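PDB 5AYA: metallo-beta-lactamase from Serratia marcescens, which hydrolyses beta-lactam antibiotics with zinc ions, as a class B3 metallo-beta-lactamase, and is seen here with the inhibitor L-captopril bound. Local coordinates for residues A[76-81]-A[118-123]; A[156-161]-A[169-174]; A[177-182]-A[250-255]. All coordinates share one frame; numbering follows the deposited sequence.

Contact 1 (A[76-81]-A[118-123]). With ZN (zinc ion), chain C; X8Z (L-captopril), chain H.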
loop_
_atom_site.group_PDB
_atom_site.type_symbol
_atom_site.label_atom_id
_atom_site.label_comp_id
_atom_site.label_asym_id
_atom_site.label_seq_id
_atom_site.Cartn_x
_atom_site.Cartn_y
_atom_site.Cartn_z
ATOM N N ASP A 76 4.369 -7.605 6.548
ATOM C CA ASP A 76 5.332 -6.902 5.712
ATOM C C ASP A 76 4.916 -5.478 5.273
ATOM O O ASP A 76 5.792 -4.696 4.876
ATOM C CB ASP A 76 5.740 -7.753 4.493
ATOM C CG ASP A 76 4.574 -8.123 3.588
ATOM O OD1 ASP A 76 3.428 -8.280 4.081
ATOM O OD2 ASP A 76 4.836 -8.387 2.397
ATOM N N HIS A 77 3.619 -5.137 5.375
ATOM C CA HIS A 77 3.141 -3.767 5.100
ATOM C C HIS A 77 2.699 -3.054 6.350
ATOM O O HIS A 77 2.724 -1.828 6.411
ATOM C CB HIS A 77 1.957 -3.792 4.132
ATOM C CG HIS A 77 2.193 -4.626 2.922
ATOM N ND1 HIS A 77 3.031 -4.233 1.901
ATOM C CD2 HIS A 77 1.825 -5.898 2.636
ATOM C CE1 HIS A 77 3.094 -5.188 0.995
ATOM N NE2 HIS A 77 2.437 -6.238 1.456
ATOM N N ALA A 78 2.231 -3.827 7.330
ATOM C CA ALA A 78 1.528 -3.285 8.478
ATOM C C ALA A 78 2.296 -3.489 9.801
ATOM O O ALA A 78 1.922 -2.911 10.823
ATOM C CB ALA A 78 0.141 -3.909 8.562
ATOM N N GLY A 79 3.373 -4.272 9.771
ATOM C CA GLY A 79 4.192 -4.535 10.971
ATOM C C GLY A 79 4.756 -3.284 11.625
ATOM O O GLY A 79 4.783 -3.176 12.859
ATOM N N GLY A 80 5.147 -2.314 10.791
ATOM C CA GLY A 80 5.735 -1.047 11.246
ATOM C C GLY A 80 4.734 0.010 11.612
ATOM O O GLY A 80 5.069 0.994 12.279
ATOM N N ILE A 81 3.486 -0.197 11.206
ATOM C CA ILE A 81 2.458 0.807 11.400
ATOM C C ILE A 81 2.338 1.192 12.879
ATOM O O ILE A 81 2.101 2.358 13.209
ATOM C CB ILE A 81 1.096 0.337 10.813
ATOM C CG1 ILE A 81 1.138 0.423 9.281
ATOM C CG2 ILE A 81 -0.056 1.177 11.344
ATOM C CD1 ILE A 81 -0.170 0.071 8.589
ATOM N N SER A 118 3.149 -15.279 10.593
ATOM C CA SER A 118 3.179 -14.977 12.015
ATOM C C SER A 118 2.668 -13.548 12.239
ATOM O O SER A 118 2.573 -12.752 11.301
ATOM C CB SER A 118 4.609 -15.139 12.545
ATOM O OG SER A 118 4.672 -14.964 13.946
ATOM N N ASN A 119 2.326 -13.236 13.483
ATOM C CA ASN A 119 1.586 -12.023 13.793
ATOM C C ASN A 119 2.511 -10.803 13.764
ATOM O O ASN A 119 3.646 -10.895 13.297
ATOM C CB ASN A 119 0.918 -12.167 15.163
ATOM C CG ASN A 119 0.087 -13.431 15.268
ATOM O OD1 ASN A 119 -1.012 -13.511 14.718
ATOM N ND2 ASN A 119 0.628 -14.443 15.939
ATOM N N PHE A 120 2.022 -9.662 14.242
ATOM C CA PHE A 120 2.838 -8.448 14.307
ATOM C C PHE A 120 2.295 -7.512 15.377
ATOM O O PHE A 120 1.257 -7.794 15.966
ATOM C CB PHE A 120 2.890 -7.764 12.930
ATOM C CG PHE A 120 1.541 -7.347 12.392
ATOM C CD1 PHE A 120 0.943 -6.159 12.818
ATOM C CD2 PHE A 120 0.910 -8.097 11.407
ATOM C CE1 PHE A 120 -0.274 -5.741 12.296
ATOM C CE2 PHE A 120 -0.314 -7.692 10.882
ATOM C CZ PHE A 120 -0.916 -6.523 11.343
ATOM N N PRO A 121 3.008 -6.407 15.666
ATOM C CA PRO A 121 2.540 -5.581 16.786
ATOM C C PRO A 121 1.231 -4.841 16.529
ATOM O O PRO A 121 1.132 -4.031 15.601
ATOM C CB PRO A 121 3.687 -4.590 17.000
ATOM C CG PRO A 121 4.889 -5.275 16.452
ATOM C CD PRO A 121 4.418 -6.138 15.324
ATOM N N GLY A 122 0.238 -5.110 17.369
ATOM C CA GLY A 122 -1.019 -4.378 17.348
ATOM C C GLY A 122 -0.789 -2.895 17.515
ATOM O O GLY A 122 0.218 -2.487 18.091
ATOM N N SER A 123 -1.734 -2.092 17.030
ATOM C CA SER A 123 -1.503 -0.670 16.797
ATOM C C SER A 123 -2.608 0.137 17.462
ATOM O O SER A 123 -3.760 -0.296 17.507
ATOM C CB SER A 123 -1.435 -0.394 15.281
ATOM O OG SER A 123 -1.503 0.990 14.973
HETATM ZN ZN ZN C . 3.371 -8.026 1.044
HETATM O O1 X8Z H . 2.185 -10.277 -3.484
HETATM C C4 X8Z H . 3.187 -10.577 -2.840
HETATM C C2 X8Z H . 3.066 -10.815 -1.356
HETATM C C1 X8Z H . 1.889 -9.998 -0.873
HETATM S S X8Z H . 1.865 -9.847 0.915
HETATM C C3 X8Z H . 2.933 -12.297 -0.991
HETATM N N X8Z H . 4.426 -10.656 -3.352
HETATM C C8 X8Z H . 4.720 -10.266 -4.735
HETATM C C9 X8Z H . 3.990 -11.085 -5.741
HETATM O O3 X8Z H . 3.812 -12.378 -5.499
HETATM O O2 X8Z H . 3.628 -10.595 -6.803
HETATM C C5 X8Z H . 5.630 -11.099 -2.634
HETATM C C6 X8Z H . 6.795 -10.935 -3.604
HETATM C C7 X8Z H . 6.214 -10.503 -4.937
#
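F120 lays one face of its phenyl ring against the A78-G79 backbone, just after the zinc ligands D76 and H77. The carbonyl carbon of A78 stands 4.2 Å above the ring plane, displaced toward the rim, and the N of G79 lies over the same face. CG of F120 sits between its own backbone N and carbonyl carbon (chi1 60°), a rotation that swings the ring back over the A78-G79 peptide. The far end of the ring then reaches the A78 methyl, with F120 CZ 4.0 Å from A78 CB. Nearer the main chain, F120 CB packs against G79 CA at 4.0 Å, where glycine has no side chain to hold the two backbones apart.

This turn continues the HxHxDH zinc motif of the metallo-beta-lactamase fold, and the two residues just before A78 bind the metal. D76 OD2 binds a zinc ion at 2.0 Å and H77 NE2 binds it at 2.1 Å, with H215 as the remaining protein ligand. The captopril sulfur joins them 2.4 Å from the zinc, at the edge of the H77 imidazole and in its plane. Neither metal ligand touches 118-123; the loop packs on the chain that follows them.

Farther along, the pyrrolidine of P121 brings CD to 3.9 Å from the G79 carbonyl oxygen. I81 meets S123 through its CG2 branch, 3.9 Å from the serine OG. Helix 81-88 borders this end through S82, whose hydroxyl bonds to the carbonyl oxygen of G122.

Contact 2 (A[156-161]-A[169-174]). With NA (sodium ion), chain D.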
loop_
_atom_site.group_PDB
_atom_site.type_symbol
_atom_site.label_atom_id
_atom_site.label_comp_id
_atom_site.label_asym_id
_atom_site.label_seq_id
_atom_site.Cartn_x
_atom_site.Cartn_y
_atom_site.Cartn_z
ATOM N N THR A 156 -6.961 0.058 -1.969
ATOM C CA THR A 156 -6.118 0.836 -2.870
ATOM C C THR A 156 -6.422 2.353 -2.747
ATOM O O THR A 156 -7.580 2.772 -2.707
ATOM C CB THR A 156 -6.251 0.372 -4.330
ATOM O OG1 THR A 156 -5.758 -0.969 -4.470
ATOM C CG2 THR A 156 -5.457 1.272 -5.249
ATOM N N TRP A 157 -5.361 3.147 -2.619
ATOM C CA TRP A 157 -5.457 4.561 -2.248
ATOM C C TRP A 157 -5.047 5.429 -3.438
ATOM O O TRP A 157 -4.034 5.152 -4.081
ATOM C CB TRP A 157 -4.552 4.827 -1.051
ATOM C CG TRP A 157 -4.890 4.014 0.223
ATOM C CD1 TRP A 157 -4.270 2.879 0.646
ATOM C CD2 TRP A 157 -5.845 4.343 1.250
ATOM N NE1 TRP A 157 -4.784 2.474 1.852
ATOM C CE2 TRP A 157 -5.746 3.357 2.248
ATOM C CE3 TRP A 157 -6.758 5.386 1.432
ATOM C CZ2 TRP A 157 -6.532 3.373 3.393
ATOM C CZ3 TRP A 157 -7.539 5.390 2.566
ATOM C CH2 TRP A 157 -7.401 4.405 3.545
ATOM N N THR A 158 -5.824 6.491 -3.712
ATOM C CA THR A 158 -5.571 7.384 -4.847
ATOM C C THR A 158 -5.585 8.863 -4.463
ATOM O O THR A 158 -6.301 9.284 -3.549
ATOM C CB THR A 158 -6.633 7.208 -5.965
ATOM O OG1 THR A 158 -7.953 7.480 -5.458
ATOM C CG2 THR A 158 -6.597 5.808 -6.555
ATOM N N TRP A 159 -4.899 9.651 -5.278
ATOM C CA TRP A 159 -4.773 11.084 -5.074
ATOM C C TRP A 159 -4.098 11.720 -6.295
ATOM O O TRP A 159 -3.776 11.028 -7.262
ATOM C CB TRP A 159 -3.982 11.368 -3.798
ATOM C CG TRP A 159 -2.548 10.942 -3.864
ATOM C CD1 TRP A 159 -1.485 11.695 -4.271
ATOM C CD2 TRP A 159 -1.995 9.732 -3.337
ATOM N NE1 TRP A 159 -0.331 10.976 -4.177
ATOM C CE2 TRP A 159 -0.614 9.750 -3.629
ATOM C CE3 TRP A 159 -2.541 8.598 -2.728
ATOM C CZ2 TRP A 159 0.234 8.713 -3.263
ATOM C CZ3 TRP A 159 -1.708 7.532 -2.443
ATOM C CH2 TRP A 159 -0.329 7.616 -2.667
ATOM N N GLN A 160 -3.839 13.020 -6.208
ATOM C CA GLN A 160 -3.261 13.783 -7.284
ATOM C C GLN A 160 -2.054 14.548 -6.761
ATOM O O GLN A 160 -2.073 15.021 -5.633
ATOM C CB GLN A 160 -4.341 14.737 -7.810
ATOM C CG GLN A 160 -3.875 15.772 -8.808
ATOM C CD GLN A 160 -5.023 16.639 -9.303
ATOM O OE1 GLN A 160 -5.716 16.275 -10.258
ATOM N NE2 GLN A 160 -5.224 17.799 -8.662
ATOM N N SER A 161 -0.968 14.556 -7.532
ATOM C CA SER A 161 0.175 15.398 -7.268
ATOM C C SER A 161 0.549 16.134 -8.536
ATOM O O SER A 161 0.281 15.636 -9.636
ATOM C CB SER A 161 1.375 14.592 -6.777
ATOM O OG SER A 161 1.095 13.955 -5.533
ATOM N N ASP A 169 -2.701 11.564 -11.675
ATOM C CA ASP A 169 -3.424 10.667 -10.785
ATOM C C ASP A 169 -2.483 9.545 -10.380
ATOM O O ASP A 169 -1.937 8.777 -11.233
ATOM C CB ASP A 169 -4.677 10.064 -11.421
ATOM C CG ASP A 169 -5.809 11.054 -11.574
ATOM O OD1 ASP A 169 -6.263 11.650 -10.586
ATOM O OD2 ASP A 169 -6.216 11.262 -12.717
ATOM N N VAL A 170 -2.290 9.479 -9.072
ATOM C CA VAL A 170 -1.357 8.562 -8.430
ATOM C C VAL A 170 -2.174 7.495 -7.724
ATOM O O VAL A 170 -3.169 7.805 -7.099
ATOM C CB VAL A 170 -0.499 9.283 -7.376
ATOM C CG1 VAL A 170 0.474 8.313 -6.718
ATOM C CG2 VAL A 170 0.255 10.489 -7.968
ATOM N N VAL A 171 -1.737 6.237 -7.835
ATOM C CA VAL A 171 -2.442 5.077 -7.297
ATOM C C VAL A 171 -1.442 4.245 -6.496
ATOM O O VAL A 171 -0.433 3.808 -7.036
ATOM C CB VAL A 171 -3.006 4.189 -8.432
ATOM C CG1 VAL A 171 -3.740 2.969 -7.873
ATOM C CG2 VAL A 171 -3.911 5.007 -9.361
ATOM N N PHE A 172 -1.666 4.103 -5.197
ATOM C CA PHE A 172 -0.892 3.147 -4.400
ATOM C C PHE A 172 -1.659 1.842 -4.365
ATOM O O PHE A 172 -2.709 1.764 -3.759
ATOM C CB PHE A 172 -0.660 3.687 -2.990
ATOM C CG PHE A 172 0.418 2.981 -2.230
ATOM C CD1 PHE A 172 0.189 1.702 -1.691
ATOM C CD2 PHE A 172 1.600 3.619 -1.922
ATOM C CE1 PHE A 172 1.159 1.063 -0.929
ATOM C CE2 PHE A 172 2.562 3.000 -1.132
ATOM C CZ PHE A 172 2.340 1.721 -0.627
ATOM N N ALA A 173 -1.216 0.884 -5.168
ATOM C CA ALA A 173 -2.005 -0.297 -5.483
ATOM C C ALA A 173 -1.753 -1.378 -4.455
ATOM O O ALA A 173 -0.610 -1.778 -4.227
ATOM C CB ALA A 173 -1.657 -0.824 -6.871
ATOM N N ASP A 174 -2.834 -1.836 -3.835
ATOM C CA ASP A 174 -2.785 -2.977 -2.925
ATOM C C ASP A 174 -2.441 -4.234 -3.703
ATOM O O ASP A 174 -2.594 -4.269 -4.918
ATOM C CB ASP A 174 -4.133 -3.155 -2.229
ATOM C CG ASP A 174 -4.033 -3.985 -0.940
ATOM O OD1 ASP A 174 -2.909 -4.227 -0.459
ATOM O OD2 ASP A 174 -5.077 -4.462 -0.474
HETATM NA NA NA D . -1.424 15.952 -3.275
HETATM O O HOH W 1 -6.358 9.956 -8.315
HETATM O O HOH W 2 -3.856 15.186 -2.443
#
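W157 and F172 exchange two backbone hydrogen bonds, as do W159 and V170, and these four bonds join the antiparallel strands of a beta hairpin. The bond from F172 N to W157 O is 2.8 Å long, and that from V170 N to W159 O is nearly straight, at 172°. T158 faces V171 and Q160 faces D169 in the intervening non-hydrogen-bonded pairs. There the alpha carbons supply weaker CA-H...O contacts, such as T158 CA to V170 O at 3.3 Å.

Two polar links supplement this register. T156 OG1, placed beside the backbone N of its own residue (chi1 -65°), accepts a 3.1 Å bond from D174 N, just where the strand gives way to loop; the same hydroxyl also pairs with T147. A water donates to both W159 O and the carboxylate OD1 of D169.

Apolar packing divides between the faces. On the tryptophan side, V170 lies over one face of the W159 indole: its CB is 3.9 Å from the centroid of the five-membered ring, a CH-pi contact, and its CG1 reaches CZ2 at 3.5 Å. F172 CB approaches the far end of the same indole. On the other side, T158 and V171 run side by side through their CG2 methyls, while the T156 methyl meets V171 CG1.

A sodium ion takes Q160 O as a ligand at 2.6 Å, together with a water and N17. D174 OD1 receives a hydrogen bond from the zinc ligand H72, a second-shell bond consistent with holding that imidazole in place. The hairpin is flanked by strands 140-146 and 210-213, and V29 and L31 of strand 29-31, from the other sheet, pack against W159.

Contact 3 (A[177-182]-A[250-255]). With X8Z (L-captopril), chain H.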
loop_
_atom_site.group_PDB
_atom_site.type_symbol
_atom_site.label_atom_id
_atom_site.label_comp_id
_atom_site.label_asym_id
_atom_site.label_seq_id
_atom_site.Cartn_x
_atom_site.Cartn_y
_atom_site.Cartn_z
ATOM N N THR A 177 -2.805 -10.472 -5.333
ATOM C CA THR A 177 -2.247 -11.811 -5.527
ATOM C C THR A 177 -3.012 -12.876 -4.725
ATOM O O THR A 177 -3.244 -12.724 -3.516
ATOM C CB THR A 177 -0.735 -11.843 -5.199
ATOM O OG1 THR A 177 -0.454 -11.172 -3.960
ATOM C CG2 THR A 177 0.041 -11.184 -6.316
ATOM N N ALA A 178 -3.482 -13.901 -5.434
ATOM C CA ALA A 178 -3.972 -15.138 -4.812
ATOM C C ALA A 178 -2.815 -15.942 -4.197
ATOM O O ALA A 178 -2.182 -16.775 -4.851
ATOM C CB ALA A 178 -4.714 -15.977 -5.845
ATOM N N VAL A 179 -2.497 -15.647 -2.952
ATOM C CA VAL A 179 -1.517 -16.438 -2.231
ATOM C C VAL A 179 -1.995 -16.599 -0.813
ATOM O O VAL A 179 -2.792 -15.799 -0.331
ATOM C CB VAL A 179 -0.123 -15.781 -2.237
ATOM C CG1 VAL A 179 0.531 -15.939 -3.601
ATOM C CG2 VAL A 179 -0.211 -14.319 -1.836
ATOM N N SER A 180 -1.526 -17.648 -0.151
ATOM C CA SER A 180 -2.133 -18.090 1.099
ATOM C C SER A 180 -1.154 -18.949 1.894
ATOM O O SER A 180 0.011 -19.074 1.530
ATOM C CB SER A 180 -3.417 -18.878 0.798
ATOM O OG SER A 180 -3.127 -20.038 0.040
ATOM N N ALA A 181 -1.612 -19.496 3.012
ATOM C CA ALA A 181 -0.902 -20.598 3.658
ATOM C C ALA A 181 -1.031 -21.852 2.786
ATOM O O ALA A 181 -1.863 -21.907 1.858
ATOM C CB ALA A 181 -1.455 -20.840 5.059
ATOM N N ASP A 182 -0.120 -22.795 2.997
ATOM C CA ASP A 182 -0.187 -24.118 2.360
ATOM C C ASP A 182 -1.500 -24.852 2.654
ATOM O O ASP A 182 -1.984 -25.634 1.834
ATOM C CB ASP A 182 0.978 -24.990 2.840
ATOM C CG ASP A 182 2.316 -24.523 2.298
ATOM O OD1 ASP A 182 2.697 -23.363 2.566
ATOM O OD2 ASP A 182 2.978 -25.314 1.593
ATOM N N ARG A 250 -4.856 -11.241 -12.217
ATOM C CA ARG A 250 -5.856 -12.127 -12.820
ATOM C C ARG A 250 -5.223 -13.394 -13.398
ATOM O O ARG A 250 -5.807 -14.467 -13.311
ATOM C CB ARG A 250 -6.625 -11.396 -13.921
ATOM C CG ARG A 250 -7.962 -12.032 -14.266
ATOM C CD ARG A 250 -8.630 -11.338 -15.439
ATOM N NE ARG A 250 -9.456 -10.200 -15.027
ATOM C CZ ARG A 250 -9.204 -8.921 -15.313
ATOM N NH1 ARG A 250 -8.109 -8.564 -15.977
ATOM N NH2 ARG A 250 -10.036 -7.982 -14.893
ATOM N N LYS A 251 -4.037 -13.264 -13.993
ATOM C CA LYS A 251 -3.279 -14.429 -14.436
ATOM C C LYS A 251 -2.917 -15.286 -13.236
ATOM O O LYS A 251 -3.024 -16.515 -13.277
ATOM C CB LYS A 251 -2.001 -14.020 -15.168
ATOM C CG LYS A 251 -1.273 -15.180 -15.850
ATOM C CD LYS A 251 -0.047 -14.700 -16.621
ATOM C CE LYS A 251 1.085 -15.721 -16.616
ATOM N NZ LYS A 251 2.381 -15.128 -17.067
ATOM N N ARG A 252 -2.500 -14.627 -12.162
ATOM C CA ARG A 252 -2.056 -15.319 -10.968
ATOM C C ARG A 252 -3.186 -16.126 -10.321
ATOM O O ARG A 252 -2.939 -17.193 -9.757
ATOM C CB ARG A 252 -1.473 -14.322 -9.975
ATOM C CG ARG A 252 -0.904 -14.950 -8.719
ATOM C CD ARG A 252 0.308 -15.822 -9.017
ATOM N NE ARG A 252 1.183 -15.891 -7.851
ATOM C CZ ARG A 252 1.985 -14.905 -7.450
ATOM N NH1 ARG A 252 2.105 -13.793 -8.177
ATOM N NH2 ARG A 252 2.682 -15.037 -6.323
ATOM N N LEU A 253 -4.421 -15.650 -10.446
ATOM C CA LEU A 253 -5.575 -16.415 -9.981
ATOM C C LEU A 253 -5.875 -17.637 -10.859
ATOM O O LEU A 253 -6.379 -18.638 -10.363
ATOM C CB LEU A 253 -6.811 -15.522 -9.874
ATOM C CG LEU A 253 -8.091 -16.169 -9.325
ATOM C CD1 LEU A 253 -7.857 -16.769 -7.945
ATOM C CD2 LEU A 253 -9.237 -15.167 -9.271
ATOM N N GLU A 254 -5.588 -17.557 -12.155
ATOM C CA GLU A 254 -5.727 -18.715 -13.034
ATOM C C GLU A 254 -4.724 -19.777 -12.622
ATOM O O GLU A 254 -5.091 -20.886 -12.207
ATOM C CB GLU A 254 -5.488 -18.316 -14.493
ATOM C CG GLU A 254 -6.485 -17.302 -15.018
ATOM C CD GLU A 254 -7.882 -17.559 -14.491
ATOM O OE1 GLU A 254 -8.362 -18.705 -14.632
ATOM O OE2 GLU A 254 -8.475 -16.645 -13.881
ATOM N N THR A 255 -3.457 -19.382 -12.658
ATOM C CA THR A 255 -2.347 -20.223 -12.230
ATOM C C THR A 255 -2.600 -20.921 -10.881
ATOM O O THR A 255 -2.271 -22.101 -10.731
ATOM C CB THR A 255 -1.031 -19.400 -12.155
ATOM O OG1 THR A 255 -0.795 -18.721 -13.407
ATOM C CG2 THR A 255 0.153 -20.305 -11.817
HETATM O O1 X8Z H . 2.185 -10.277 -3.484
HETATM C C4 X8Z H . 3.187 -10.577 -2.840
HETATM C C2 X8Z H . 3.066 -10.815 -1.356
HETATM C C1 X8Z H . 1.889 -9.998 -0.873
HETATM S S X8Z H . 1.865 -9.847 0.915
HETATM C C3 X8Z H . 2.933 -12.297 -0.991
HETATM N N X8Z H . 4.426 -10.656 -3.352
HETATM C C8 X8Z H . 4.720 -10.266 -4.735
HETATM C C9 X8Z H . 3.990 -11.085 -5.741
HETATM O O3 X8Z H . 3.812 -12.378 -5.499
HETATM O O2 X8Z H . 3.628 -10.595 -6.803
HETATM C C5 X8Z H . 5.630 -11.099 -2.634
HETATM C C6 X8Z H . 6.795 -10.935 -3.604
HETATM C C7 X8Z H . 6.214 -10.503 -4.937
#
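The R252 guanidinium and V179 meet obliquely, CG1 of the valine lying 3.6 Å from NH2, while the CG2 methyl of T177 comes in obliquely beside NH1. At the edge of the guanidinium, in its plane, is the captopril carboxylate atom O3. This is one wall of the active-site pocket of the metallo-beta-lactamase fold, built where the loop after strand 166-173 passes helix 241-260. NH2 gives O3 a hydrogen bond of 3.0 Å at 157°; that from NH1 is weak. The positive group would be expected to favour an ionised carboxylate. R252 extends from the helix with CG opposite its backbone N (chi1 -177°), then bends at chi2 (65°) to bring its head group to the inhibitor.

Away from the guanidinium, the loop closes on the helix through A178, the centre of an inverse gamma turn, whose CB touches CD1 of L253 at 3.9 Å. Helix 190-205 adds L196 beside A178 and F200 beside L253. Loop and inhibitor also meet directly: V179 CG2 packs on the captopril methyl C3, and T177, whose carbonyl oxygen accepts a bond from the zinc ligand H150, donates its hydroxyl OG1 to the amide oxygen O1 of captopril at 2.8 Å.

How the contacts relate
Followed from the N terminus, the three contacts come in series, neither nested nor crossed. Contact 1 closes a loop of 36 residues that carries most of helix 81-88, strand 91-95 and helix 96-104 and returns just before strand 126-129, an edge strand of the seven-stranded sheet. Contact 2 closes the shortest loop, a hairpin within the five-stranded sheet. Contact 3 starts almost where contact 2 ends and spans 67 residues, bringing the C-terminal helix 241-260 back to the active site. Their centres lie 22 to 23 Å apart, yet contacts 1 and 3 share captopril, the first at its sulfur and the third along its amide and carboxylate, while contact 2 reaches the zinc site through D174.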